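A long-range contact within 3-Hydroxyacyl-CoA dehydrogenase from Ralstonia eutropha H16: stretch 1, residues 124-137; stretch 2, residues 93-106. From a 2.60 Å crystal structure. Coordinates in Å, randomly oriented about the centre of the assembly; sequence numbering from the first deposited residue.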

# COMPACT_ATOMS: atom_id res chain seq x y z
N THR A 124 -23.69 4.84 12.52
CA THR A 124 -24.43 4.96 13.77
C THR A 124 -25.22 6.22 13.88
O THR A 124 -26.34 6.21 14.38
CB THR A 124 -23.48 4.86 14.95
OG1 THR A 124 -23.03 3.52 15.03
CG2 THR A 124 -24.16 5.23 16.28
N LYS A 125 -24.68 7.32 13.40
CA LYS A 125 -25.45 8.58 13.36
C LYS A 125 -26.63 8.46 12.39
O LYS A 125 -27.74 8.94 12.70
CB LYS A 125 -24.56 9.77 13.01
CG LYS A 125 -25.06 11.08 13.58
CD LYS A 125 -23.95 12.13 13.58
CE LYS A 125 -23.70 12.69 14.98
NZ LYS A 125 -22.40 13.42 15.04
N LEU A 126 -26.42 7.80 11.25
CA LEU A 126 -27.51 7.59 10.31
C LEU A 126 -28.58 6.64 10.82
O LEU A 126 -29.72 7.05 11.03
CB LEU A 126 -26.99 7.11 8.97
CG LEU A 126 -26.22 8.20 8.24
CD1 LEU A 126 -25.55 7.65 6.99
CD2 LEU A 126 -27.16 9.36 7.93
N ALA A 127 -28.21 5.38 11.04
CA ALA A 127 -29.10 4.42 11.71
C ALA A 127 -30.07 5.05 12.72
O ALA A 127 -31.26 4.71 12.75
CB ALA A 127 -28.26 3.35 12.40
N ALA A 128 -29.59 5.96 13.57
CA ALA A 128 -30.45 6.55 14.61
C ALA A 128 -31.54 7.50 14.09
O ALA A 128 -32.44 7.84 14.85
CB ALA A 128 -29.62 7.26 15.68
N VAL A 129 -31.46 7.94 12.82
CA VAL A 129 -32.60 8.69 12.25
C VAL A 129 -33.75 7.81 11.77
O VAL A 129 -34.84 8.33 11.62
CB VAL A 129 -32.24 9.64 11.09
CG1 VAL A 129 -31.07 10.51 11.47
CG2 VAL A 129 -32.01 8.90 9.77
N THR A 130 -33.51 6.52 11.52
CA THR A 130 -34.59 5.63 11.13
C THR A 130 -35.40 5.20 12.36
O THR A 130 -34.97 5.40 13.49
CB THR A 130 -34.11 4.37 10.40
OG1 THR A 130 -33.50 3.47 11.33
CG2 THR A 130 -33.15 4.72 9.29
N SER A 131 -36.56 4.60 12.11
CA SER A 131 -37.44 4.13 13.18
C SER A 131 -37.05 2.75 13.71
O SER A 131 -37.41 2.42 14.84
CB SER A 131 -38.88 4.04 12.68
OG SER A 131 -39.03 2.92 11.84
N ARG A 132 -36.36 1.95 12.90
CA ARG A 132 -35.74 0.70 13.38
C ARG A 132 -34.25 0.72 12.99
O ARG A 132 -33.85 0.31 11.89
CB ARG A 132 -36.44 -0.56 12.85
CG ARG A 132 -37.89 -0.79 13.32
CD ARG A 132 -38.03 -1.51 14.66
NE ARG A 132 -37.31 -2.79 14.72
CZ ARG A 132 -37.72 -3.96 14.20
NH1 ARG A 132 -38.87 -4.06 13.54
NH2 ARG A 132 -36.96 -5.04 14.34
N ALA A 133 -33.43 1.23 13.90
CA ALA A 133 -31.97 1.23 13.74
C ALA A 133 -31.41 -0.18 13.51
O ALA A 133 -30.59 -0.37 12.63
CB ALA A 133 -31.33 1.86 14.95
N ASP A 134 -31.87 -1.17 14.28
CA ASP A 134 -31.34 -2.53 14.16
C ASP A 134 -31.47 -3.11 12.76
O ASP A 134 -30.75 -4.05 12.38
CB ASP A 134 -32.00 -3.47 15.17
CG ASP A 134 -33.36 -3.96 14.72
OD1 ASP A 134 -34.31 -3.14 14.81
OD2 ASP A 134 -33.48 -5.15 14.29
N ARG A 135 -32.38 -2.55 11.99
CA ARG A 135 -32.54 -2.92 10.59
C ARG A 135 -31.71 -2.01 9.66
O ARG A 135 -31.85 -2.09 8.45
CB ARG A 135 -34.02 -2.90 10.20
CG ARG A 135 -34.86 -3.96 10.90
CD ARG A 135 -34.75 -5.28 10.15
NE ARG A 135 -34.47 -6.40 11.05
CZ ARG A 135 -33.96 -7.57 10.66
NH1 ARG A 135 -33.67 -7.81 9.38
NH2 ARG A 135 -33.73 -8.51 11.57
N PHE A 136 -30.85 -1.17 10.22
CA PHE A 136 -30.02 -0.29 9.42
C PHE A 136 -28.58 -0.74 9.44
O PHE A 136 -28.04 -1.04 10.50
CB PHE A 136 -30.09 1.15 9.92
CG PHE A 136 -29.38 2.11 9.03
CD1 PHE A 136 -30.02 2.67 7.95
CD2 PHE A 136 -28.05 2.43 9.24
CE1 PHE A 136 -29.35 3.54 7.11
CE2 PHE A 136 -27.38 3.29 8.40
CZ PHE A 136 -28.03 3.85 7.33
N ILE A 137 -27.95 -0.76 8.27
CA ILE A 137 -26.57 -1.19 8.15
C ILE A 137 -25.87 -0.31 7.11
O ILE A 137 -26.54 0.34 6.32
CB ILE A 137 -26.50 -2.66 7.73
CG1 ILE A 137 -25.16 -3.27 8.11
CG2 ILE A 137 -26.74 -2.80 6.23
CD1 ILE A 137 -25.00 -4.72 7.72
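Stretch 2, residues 93-106: NYDLKVKILKQIDG

Stretch 2 is a helix from Tyr94 onward, opened by Asn93, whose OD1 caps Leu96 N at 2.8 Å. Between Leu126 and Thr130 the two chains advance in the same direction: Leu126 CA lies 6.8 Å from Val98 CA, and Thr130 CA 5.9 Å from Lys102 CA.

Leu126 is the knob. Its CA-to-CB bond points sideways, but chi1 m with chi2 t brings the branched end nearer, into the hole formed by Tyr94, Lys97, Val98 and Leu101. Leu126 CD2 is 3.8 Å from Tyr94 CE1, 4.2 Å from Val98 CG2 and 4.1 Å from Leu101 CD1. Tyr94 starts sideways, and with chi1 t its ring comes nearer to stretch 1; its OH reaches 3.3 Å from Lys125 CG. Leu101, its CA-to-CB bond toward stretch 1 and its rotamer m, t, also sets CD1 3.9 Å from Phe136 CE1, so one methyl serves both the helical residue and the strand.

A type I turn from Ala127 to Thr130 follows, and the CA-to-CB bond of Val129 points toward the helix, CG1 4.1 Å from Val98 CG2. Lys102 starts sideways, and with chi1 and chi2 both m its end comes nearer, CE 3.2 Å from Val129 O.

Asp105, chi1 t, closes the contact: OD2 accepts from Ser131 N at 2.7 Å, and OD1 from Ser131 OG, chi1 p, at 3.1 Å.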

# COMPACT_ATOMS: atom_id res chain seq x y z
N ASN A 93 -24.10 14.15 0.82
CA ASN A 93 -24.57 15.23 1.69
C ASN A 93 -25.32 14.66 2.88
O ASN A 93 -26.23 13.85 2.70
CB ASN A 93 -25.49 16.22 0.96
CG ASN A 93 -25.87 17.41 1.86
OD1 ASN A 93 -26.76 17.31 2.71
ND2 ASN A 93 -25.18 18.53 1.68
N TYR A 94 -24.97 15.11 4.09
CA TYR A 94 -25.55 14.55 5.29
C TYR A 94 -27.01 14.92 5.46
O TYR A 94 -27.89 14.06 5.62
CB TYR A 94 -24.76 14.98 6.51
CG TYR A 94 -25.28 14.38 7.79
CD1 TYR A 94 -25.02 13.04 8.12
CD2 TYR A 94 -26.07 15.13 8.66
CE1 TYR A 94 -25.52 12.49 9.29
CE2 TYR A 94 -26.57 14.59 9.82
CZ TYR A 94 -26.29 13.28 10.14
OH TYR A 94 -26.80 12.77 11.31
N ASP A 95 -27.28 16.22 5.44
CA ASP A 95 -28.64 16.66 5.60
C ASP A 95 -29.49 15.91 4.59
O ASP A 95 -30.50 15.29 4.95
CB ASP A 95 -28.74 18.17 5.43
CG ASP A 95 -28.17 18.92 6.63
OD1 ASP A 95 -28.26 18.37 7.75
OD2 ASP A 95 -27.65 20.04 6.46
N LEU A 96 -29.06 15.92 3.34
CA LEU A 96 -29.87 15.29 2.30
C LEU A 96 -29.96 13.77 2.51
O LEU A 96 -31.05 13.19 2.46
CB LEU A 96 -29.35 15.62 0.90
CG LEU A 96 -30.23 15.03 -0.23
CD1 LEU A 96 -31.55 15.79 -0.37
CD2 LEU A 96 -29.49 14.97 -1.55
N LYS A 97 -28.82 13.14 2.74
CA LYS A 97 -28.78 11.72 3.06
C LYS A 97 -29.87 11.36 4.06
O LYS A 97 -30.62 10.41 3.83
CB LYS A 97 -27.42 11.33 3.64
CG LYS A 97 -27.04 9.86 3.47
CD LYS A 97 -25.52 9.73 3.28
CE LYS A 97 -25.08 8.32 2.92
NZ LYS A 97 -25.10 7.98 1.47
N VAL A 98 -29.95 12.12 5.16
CA VAL A 98 -30.95 11.87 6.22
C VAL A 98 -32.35 11.82 5.61
O VAL A 98 -33.00 10.76 5.61
CB VAL A 98 -30.88 12.95 7.36
CG1 VAL A 98 -32.15 12.98 8.20
CG2 VAL A 98 -29.68 12.72 8.27
N LYS A 99 -32.79 12.96 5.08
CA LYS A 99 -34.12 13.08 4.50
C LYS A 99 -34.50 11.82 3.72
O LYS A 99 -35.52 11.19 4.01
CB LYS A 99 -34.18 14.30 3.59
CG LYS A 99 -34.60 15.58 4.29
CD LYS A 99 -33.87 16.81 3.72
CE LYS A 99 -34.21 18.10 4.48
NZ LYS A 99 -32.98 18.80 4.94
N ILE A 100 -33.65 11.44 2.77
CA ILE A 100 -33.88 10.23 1.99
C ILE A 100 -34.19 9.01 2.85
O ILE A 100 -35.16 8.29 2.58
CB ILE A 100 -32.69 9.88 1.08
CG1 ILE A 100 -32.43 11.00 0.06
CG2 ILE A 100 -32.95 8.56 0.36
CD1 ILE A 100 -31.02 10.99 -0.50
N LEU A 101 -33.38 8.77 3.87
CA LEU A 101 -33.57 7.58 4.71
C LEU A 101 -34.85 7.66 5.54
O LEU A 101 -35.55 6.67 5.70
CB LEU A 101 -32.34 7.36 5.60
CG LEU A 101 -31.04 7.06 4.84
CD1 LEU A 101 -29.86 7.17 5.78
CD2 LEU A 101 -31.00 5.70 4.16
N LYS A 102 -35.18 8.84 6.05
CA LYS A 102 -36.48 9.05 6.67
C LYS A 102 -37.59 8.72 5.66
O LYS A 102 -38.49 7.94 5.95
CB LYS A 102 -36.61 10.50 7.11
CG LYS A 102 -35.71 10.90 8.25
CD LYS A 102 -36.41 10.65 9.57
CE LYS A 102 -35.65 11.29 10.72
NZ LYS A 102 -35.52 12.77 10.56
N GLN A 103 -37.51 9.32 4.48
CA GLN A 103 -38.45 9.05 3.40
C GLN A 103 -38.53 7.55 3.18
O GLN A 103 -39.60 6.96 3.31
CB GLN A 103 -38.01 9.77 2.12
CG GLN A 103 -39.03 9.82 0.98
CD GLN A 103 -38.35 10.16 -0.35
OE1 GLN A 103 -37.76 11.23 -0.49
NE2 GLN A 103 -38.41 9.23 -1.31
N ILE A 104 -37.40 6.92 2.88
CA ILE A 104 -37.38 5.47 2.72
C ILE A 104 -38.02 4.75 3.92
O ILE A 104 -38.85 3.86 3.73
CB ILE A 104 -35.95 4.94 2.58
CG1 ILE A 104 -35.30 5.45 1.28
CG2 ILE A 104 -35.94 3.42 2.60
CD1 ILE A 104 -33.78 5.39 1.31
N ASP A 105 -37.59 5.12 5.13
CA ASP A 105 -38.13 4.54 6.37
C ASP A 105 -39.65 4.70 6.42
O ASP A 105 -40.36 3.80 6.84
CB ASP A 105 -37.47 5.23 7.57
CG ASP A 105 -37.79 4.56 8.89
OD1 ASP A 105 -37.88 3.32 8.94
OD2 ASP A 105 -37.90 5.27 9.92
N GLY A 106 -40.12 5.86 5.95
CA GLY A 106 -41.56 6.14 5.72
C GLY A 106 -42.32 5.12 4.87
O GLY A 106 -43.42 4.72 5.23